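Local coordinates for uncharacterized conserved protein (PDB 3FRM) that is of unknown function but resembles GNAT-type acetyltransferases and may therefore transfer acyl groups, a role not yet established, at residues P31-K36 with K152-S157; N51-D56 with L87-E92. One frame throughout, in Å; residues are numbered along the deposited sequence.

Contact 1: P31-K36 with K152-S157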
loop_
_atom_site.group_PDB
_atom_site.type_symbol
_atom_site.label_atom_id
_atom_site.label_comp_id
_atom_site.label_asym_id
_atom_site.label_seq_id
_atom_site.Cartn_x
_atom_site.Cartn_y
_atom_site.Cartn_z
ATOM N N PRO A 31 15.448 24.163 13.502
ATOM C CA PRO A 31 16.101 25.288 12.860
ATOM C C PRO A 31 17.500 25.011 12.264
ATOM O O PRO A 31 17.832 25.586 11.227
ATOM C CB PRO A 31 16.115 26.349 13.963
ATOM C CG PRO A 31 14.873 26.039 14.763
ATOM C CD PRO A 31 14.844 24.535 14.799
ATOM N N PRO A 32 18.306 24.149 12.904
ATOM C CA PRO A 32 19.582 23.764 12.288
ATOM C C PRO A 32 19.422 22.816 11.097
ATOM O O PRO A 32 20.400 22.590 10.365
ATOM C CB PRO A 32 20.315 23.015 13.421
ATOM C CG PRO A 32 19.762 23.601 14.639
ATOM C CD PRO A 32 18.281 23.736 14.321
ATOM N N GLN A 33 18.215 22.279 10.900
ATOM C CA GLN A 33 17.952 21.345 9.811
ATOM C C GLN A 33 16.687 21.744 9.033
ATOM O O GLN A 33 15.748 20.968 8.919
ATOM C CB GLN A 33 17.822 19.910 10.360
ATOM C CG GLN A 33 18.544 18.868 9.523
ATOM C CD GLN A 33 20.033 18.704 9.869
ATOM O OE1 GLN A 33 20.399 17.775 10.568
ATOM N NE2 GLN A 33 20.883 19.586 9.360
ATOM N N PRO A 34 16.694 22.932 8.421
ATOM C CA PRO A 34 15.393 23.415 7.948
ATOM C C PRO A 34 14.866 22.662 6.718
ATOM O O PRO A 34 13.701 22.799 6.369
ATOM C CB PRO A 34 15.656 24.877 7.649
ATOM C CG PRO A 34 17.148 24.882 7.224
ATOM C CD PRO A 34 17.807 23.823 8.065
ATOM N N LEU A 35 15.708 21.830 6.112
ATOM C CA LEU A 35 15.328 21.093 4.939
ATOM C C LEU A 35 14.671 19.746 5.192
ATOM O O LEU A 35 14.136 19.199 4.241
ATOM C CB LEU A 35 16.506 20.938 3.975
ATOM C CG LEU A 35 17.052 22.205 3.272
ATOM C CD1 LEU A 35 15.954 23.138 2.748
ATOM C CD2 LEU A 35 18.018 22.960 4.159
ATOM N N LYS A 36 14.699 19.208 6.424
ATOM C CA LYS A 36 13.960 17.949 6.768
ATOM C C LYS A 36 12.458 18.180 6.878
ATOM O O LYS A 36 12.007 18.808 7.832
ATOM C CB LYS A 36 14.447 17.280 8.065
ATOM C CG LYS A 36 15.849 16.709 7.952
ATOM C CD LYS A 36 16.370 15.984 9.218
ATOM C CE LYS A 36 15.543 14.722 9.601
ATOM N NZ LYS A 36 15.363 13.839 8.418
ATOM N N LYS A 152 21.249 11.582 5.051
ATOM C CA LYS A 152 22.415 10.768 5.378
ATOM C C LYS A 152 23.372 11.478 6.300
ATOM O O LYS A 152 23.745 10.965 7.334
ATOM C CB LYS A 152 23.170 10.361 4.124
ATOM C CG LYS A 152 22.790 8.971 3.598
ATOM C CD LYS A 152 23.542 8.652 2.302
ATOM C CE LYS A 152 25.038 8.457 2.528
ATOM N NZ LYS A 152 25.894 8.772 1.327
ATOM N N GLN A 153 23.753 12.681 5.931
ATOM C CA GLN A 153 24.636 13.505 6.744
ATOM C C GLN A 153 24.074 13.705 8.155
ATOM O O GLN A 153 24.769 13.661 9.127
ATOM C CB GLN A 153 24.870 14.866 6.046
ATOM C CG GLN A 153 26.144 14.906 5.206
ATOM C CD GLN A 153 27.395 15.160 6.064
ATOM O OE1 GLN A 153 27.577 14.534 7.122
ATOM N NE2 GLN A 153 28.250 16.100 5.623
ATOM N N HIS A 154 22.792 13.911 8.257
ATOM C CA HIS A 154 22.169 14.114 9.562
ATOM C C HIS A 154 22.286 12.884 10.488
ATOM O O HIS A 154 22.753 13.007 11.616
ATOM C CB HIS A 154 20.738 14.574 9.342
ATOM C CG HIS A 154 19.955 14.773 10.600
ATOM N ND1 HIS A 154 20.374 15.608 11.620
ATOM C CD2 HIS A 154 18.754 14.278 10.985
ATOM C CE1 HIS A 154 19.468 15.611 12.582
ATOM N NE2 HIS A 154 18.475 14.814 12.221
ATOM N N ILE A 155 21.912 11.709 9.987
ATOM C CA ILE A 155 22.090 10.437 10.700
ATOM C C ILE A 155 23.555 10.162 11.074
ATOM O O ILE A 155 23.889 9.714 12.209
ATOM C CB ILE A 155 21.634 9.245 9.843
ATOM C CG1 ILE A 155 20.236 9.466 9.302
ATOM C CG2 ILE A 155 21.723 7.932 10.634
ATOM C CD1 ILE A 155 19.738 8.266 8.504
ATOM N N TYR A 156 24.428 10.411 10.110
ATOM C CA TYR A 156 25.849 10.155 10.308
ATOM C C TYR A 156 26.455 11.068 11.359
ATOM O O TYR A 156 27.569 10.857 11.771
ATOM C CB TYR A 156 26.618 10.322 8.994
ATOM C CG TYR A 156 28.099 10.092 9.146
ATOM C CD1 TYR A 156 28.591 8.819 9.410
ATOM C CD2 TYR A 156 29.027 11.157 9.026
ATOM C CE1 TYR A 156 29.989 8.579 9.542
ATOM C CE2 TYR A 156 30.428 10.930 9.153
ATOM C CZ TYR A 156 30.884 9.646 9.421
ATOM O OH TYR A 156 32.219 9.388 9.579
ATOM N N SER A 157 25.770 12.121 11.773
ATOM C CA SER A 157 26.412 12.976 12.761
ATOM C C SER A 157 25.573 13.094 14.011
ATOM O O SER A 157 25.936 13.814 14.929
ATOM C CB SER A 157 26.677 14.363 12.172
ATOM O OG SER A 157 25.492 15.110 12.262
#
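His154 reaches out from helix 145-158 and is met by Gln33 and Lys36, two residues of the loop between strands 25-29 and 41-44. The histidine faces the loop, and CG anti to the backbone N (chi1 178°) extends the ring outward along that direction. The close part is the Lys36 chain: its CD stands 3.4 Å from His154 CD2, with CE at 3.5 Å from the same CD2, and it crosses the histidine side chain at about a right angle. The amine end is looser, NZ staying 5.0 Å from His154 NE2, and all three residues remain partly exposed. On the Gln33 side, CG sits over one face of the ring, near its rim, and the amide plane stands 82° from the ring plane. Gln33 OE1 is modelled only 2.4 Å from His154 ND1, over that same face and not in line with a ring N-H, so its placement is doubtful. Both loop residues belong to a type I turn, Gln33 to Lys36, and Asn40 ND2 hydrogen-bonds to the carbonyl oxygens of both. The chemistry implies a small surface bridge resting on lysine methylenes against the imidazole, while the polar Gln33-His154 approach cannot be counted as a bond.

Contact 2: N51-D56 with L87-E92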
loop_
_atom_site.group_PDB
_atom_site.type_symbol
_atom_site.label_atom_id
_atom_site.label_comp_id
_atom_site.label_asym_id
_atom_site.label_seq_id
_atom_site.Cartn_x
_atom_site.Cartn_y
_atom_site.Cartn_z
ATOM N N ASN A 51 -10.912 28.795 6.631
ATOM C CA ASN A 51 -10.367 30.146 6.931
ATOM C C ASN A 51 -9.222 30.135 7.918
ATOM O O ASN A 51 -8.262 30.841 7.734
ATOM C CB ASN A 51 -11.454 31.050 7.509
ATOM C CG ASN A 51 -12.569 31.319 6.528
ATOM O OD1 ASN A 51 -12.314 31.543 5.348
ATOM N ND2 ASN A 51 -13.827 31.338 7.018
ATOM N N GLN A 52 -9.374 29.342 8.981
ATOM C CA GLN A 52 -8.308 29.060 9.917
ATOM C C GLN A 52 -7.089 28.549 9.169
ATOM O O GLN A 52 -5.992 29.056 9.356
ATOM C CB GLN A 52 -8.719 27.951 10.870
ATOM C CG GLN A 52 -8.921 28.327 12.296
ATOM C CD GLN A 52 -7.831 29.190 12.938
ATOM O OE1 GLN A 52 -8.039 29.700 14.034
ATOM N NE2 GLN A 52 -6.689 29.346 12.290
ATOM N N TRP A 53 -7.298 27.540 8.327
ATOM C CA TRP A 53 -6.204 26.924 7.583
ATOM C C TRP A 53 -5.419 27.923 6.755
ATOM O O TRP A 53 -4.190 27.807 6.664
ATOM C CB TRP A 53 -6.664 25.705 6.717
ATOM C CG TRP A 53 -5.486 24.999 6.046
ATOM C CD1 TRP A 53 -4.463 24.331 6.682
ATOM C CD2 TRP A 53 -5.178 24.942 4.638
ATOM N NE1 TRP A 53 -3.559 23.857 5.758
ATOM C CE2 TRP A 53 -3.976 24.209 4.503
ATOM C CE3 TRP A 53 -5.820 25.405 3.486
ATOM C CZ2 TRP A 53 -3.369 23.960 3.258
ATOM C CZ3 TRP A 53 -5.235 25.144 2.246
ATOM C CH2 TRP A 53 -4.004 24.410 2.145
ATOM N N LEU A 54 -6.114 28.906 6.177
ATOM C CA LEU A 54 -5.454 29.977 5.377
ATOM C C LEU A 54 -4.518 30.842 6.204
ATOM O O LEU A 54 -3.386 31.209 5.779
ATOM C CB LEU A 54 -6.510 30.881 4.732
ATOM C CG LEU A 54 -6.893 30.596 3.284
ATOM C CD1 LEU A 54 -6.570 29.195 2.815
ATOM C CD2 LEU A 54 -8.374 30.929 3.037
ATOM N N LYS A 55 -5.029 31.177 7.388
ATOM C CA LYS A 55 -4.279 31.905 8.384
ATOM C C LYS A 55 -3.080 31.091 8.845
ATOM O O LYS A 55 -2.012 31.656 8.998
ATOM C CB LYS A 55 -5.189 32.270 9.559
ATOM C CG LYS A 55 -6.064 33.500 9.295
ATOM C CD LYS A 55 -7.258 33.553 10.204
ATOM C CE LYS A 55 -8.262 34.554 9.655
ATOM N NZ LYS A 55 -9.688 34.247 10.095
ATOM N N ASP A 56 -3.236 29.771 8.973
ATOM C CA ASP A 56 -2.168 28.907 9.469
ATOM C C ASP A 56 -1.104 28.734 8.382
ATOM O O ASP A 56 0.101 28.612 8.660
ATOM C CB ASP A 56 -2.718 27.556 9.898
ATOM C CG ASP A 56 -3.728 27.648 11.058
ATOM O OD1 ASP A 56 -3.759 28.647 11.799
ATOM O OD2 ASP A 56 -4.484 26.671 11.263
ATOM N N LEU A 87 -10.613 20.429 1.441
ATOM C CA LEU A 87 -9.915 19.605 0.461
ATOM C C LEU A 87 -9.760 20.429 -0.794
ATOM O O LEU A 87 -8.678 20.476 -1.377
ATOM C CB LEU A 87 -10.682 18.353 0.105
ATOM C CG LEU A 87 -10.517 17.170 1.079
ATOM C CD1 LEU A 87 -11.564 16.074 0.742
ATOM C CD2 LEU A 87 -9.079 16.618 1.090
ATOM N N GLU A 88 -10.847 21.070 -1.191
ATOM C CA GLU A 88 -10.879 21.788 -2.422
ATOM C C GLU A 88 -9.830 22.885 -2.416
ATOM O O GLU A 88 -9.085 23.039 -3.383
ATOM C CB GLU A 88 -12.266 22.366 -2.648
ATOM C CG GLU A 88 -12.448 22.703 -4.083
ATOM C CD GLU A 88 -13.414 23.859 -4.278
ATOM O OE1 GLU A 88 -13.655 24.287 -5.443
ATOM O OE2 GLU A 88 -13.961 24.329 -3.250
ATOM N N LYS A 89 -9.710 23.597 -1.315
ATOM C CA LYS A 89 -8.668 24.585 -1.210
ATOM C C LYS A 89 -7.245 23.973 -1.295
ATOM O O LYS A 89 -6.338 24.526 -1.984
ATOM C CB LYS A 89 -8.809 25.339 0.091
ATOM C CG LYS A 89 -7.838 26.498 0.192
ATOM C CD LYS A 89 -8.496 27.801 -0.192
ATOM C CE LYS A 89 -8.917 27.824 -1.610
ATOM N NZ LYS A 89 -9.958 28.856 -1.727
ATOM N N ILE A 90 -7.081 22.857 -0.565
ATOM C CA ILE A 90 -5.843 22.128 -0.506
ATOM C C ILE A 90 -5.367 21.765 -1.887
ATOM O O ILE A 90 -4.198 22.012 -2.223
ATOM C CB ILE A 90 -5.948 20.841 0.397
ATOM C CG1 ILE A 90 -5.926 21.222 1.879
ATOM C CG2 ILE A 90 -4.768 19.920 0.170
ATOM C CD1 ILE A 90 -6.504 20.167 2.795
ATOM N N ARG A 91 -6.240 21.162 -2.689
ATOM C CA ARG A 91 -5.893 20.893 -4.085
ATOM C C ARG A 91 -5.536 22.176 -4.836
ATOM O O ARG A 91 -4.532 22.212 -5.480
ATOM C CB ARG A 91 -6.986 20.116 -4.826
ATOM C CG ARG A 91 -6.700 18.614 -4.841
ATOM C CD ARG A 91 -7.955 17.777 -4.597
ATOM N NE ARG A 91 -9.117 18.489 -5.127
ATOM C CZ ARG A 91 -10.329 18.476 -4.577
ATOM N NH1 ARG A 91 -10.533 17.764 -3.469
ATOM N NH2 ARG A 91 -11.317 19.196 -5.128
ATOM N N GLU A 92 -6.314 23.236 -4.691
ATOM C CA GLU A 92 -6.067 24.507 -5.459
ATOM C C GLU A 92 -4.750 25.160 -5.112
ATOM O O GLU A 92 -4.174 25.873 -5.929
ATOM C CB GLU A 92 -7.222 25.498 -5.226
ATOM C CG GLU A 92 -7.078 26.876 -5.828
ATOM C CD GLU A 92 -8.024 27.913 -5.196
ATOM O OE1 GLU A 92 -7.635 29.103 -5.123
ATOM O OE2 GLU A 92 -9.150 27.552 -4.755
#
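Segments 51-56 and 87-92, both helical, run in broadly the same direction, their axes making an angle of 32° and coming no closer than 11.1 Å. Trp53 spans much of that separation. With CG anti to its backbone N (chi1 -175°), the indole extends toward the second helix and presents two different surfaces to consecutive residues. Ile90 lies over a face: its CG1 is 3.7 Å from Trp53 CH2 and makes a CH-pi contact with the six-membered ring, 21° off the ring normal. Lys89 comes instead to the rim, in the plane of the indole, where its CG is 3.6 Å from Trp53 CZ3. The aliphatic part of the lysine serves a second neighbour as well, since its CD lies 3.8 Å from Leu54 CD1, the two side chains crossing at about a right angle. Bends at chi2 and chi3 then turn the amine toward Glu92, about one turn further on in the same helix, where Lys89 NZ forms a salt bridge with Glu92 OE2 at 3.4 Å. The lysine's methylenes thus pack in the interface while its amine pairs with Glu92. Phe74 of strand 72-75 and Phe95, in the loop before strand 96-105, meet the Trp53 ring edge-to-face; from the mixed sheet, Ile249 of strand 241-251 touches both Trp53 and Ile90, and Ile97 of strand 96-105 packs on Ile90.

How the contacts relate
The two contacts lie well apart, their centres 29 Å from each other and their nearest atoms about 15 Å. In chain order segment 31-36 comes first, then both segments of contact 2, and lastly segment 152-157, so contact 2 falls wholly within the span that contact 1 bridges. The large mixed sheet relates them: the loop of contact 1 joins strands 25-29 and 41-44, and strand 41-44 also packs against Trp53 of contact 2. Contact 2 spans the shorter sequence separation, 31 residues against 116. In the fold, contact 2 packs two helices on the sheet, whereas contact 1 joins a strand-connecting loop to helix 145-158 at the surface.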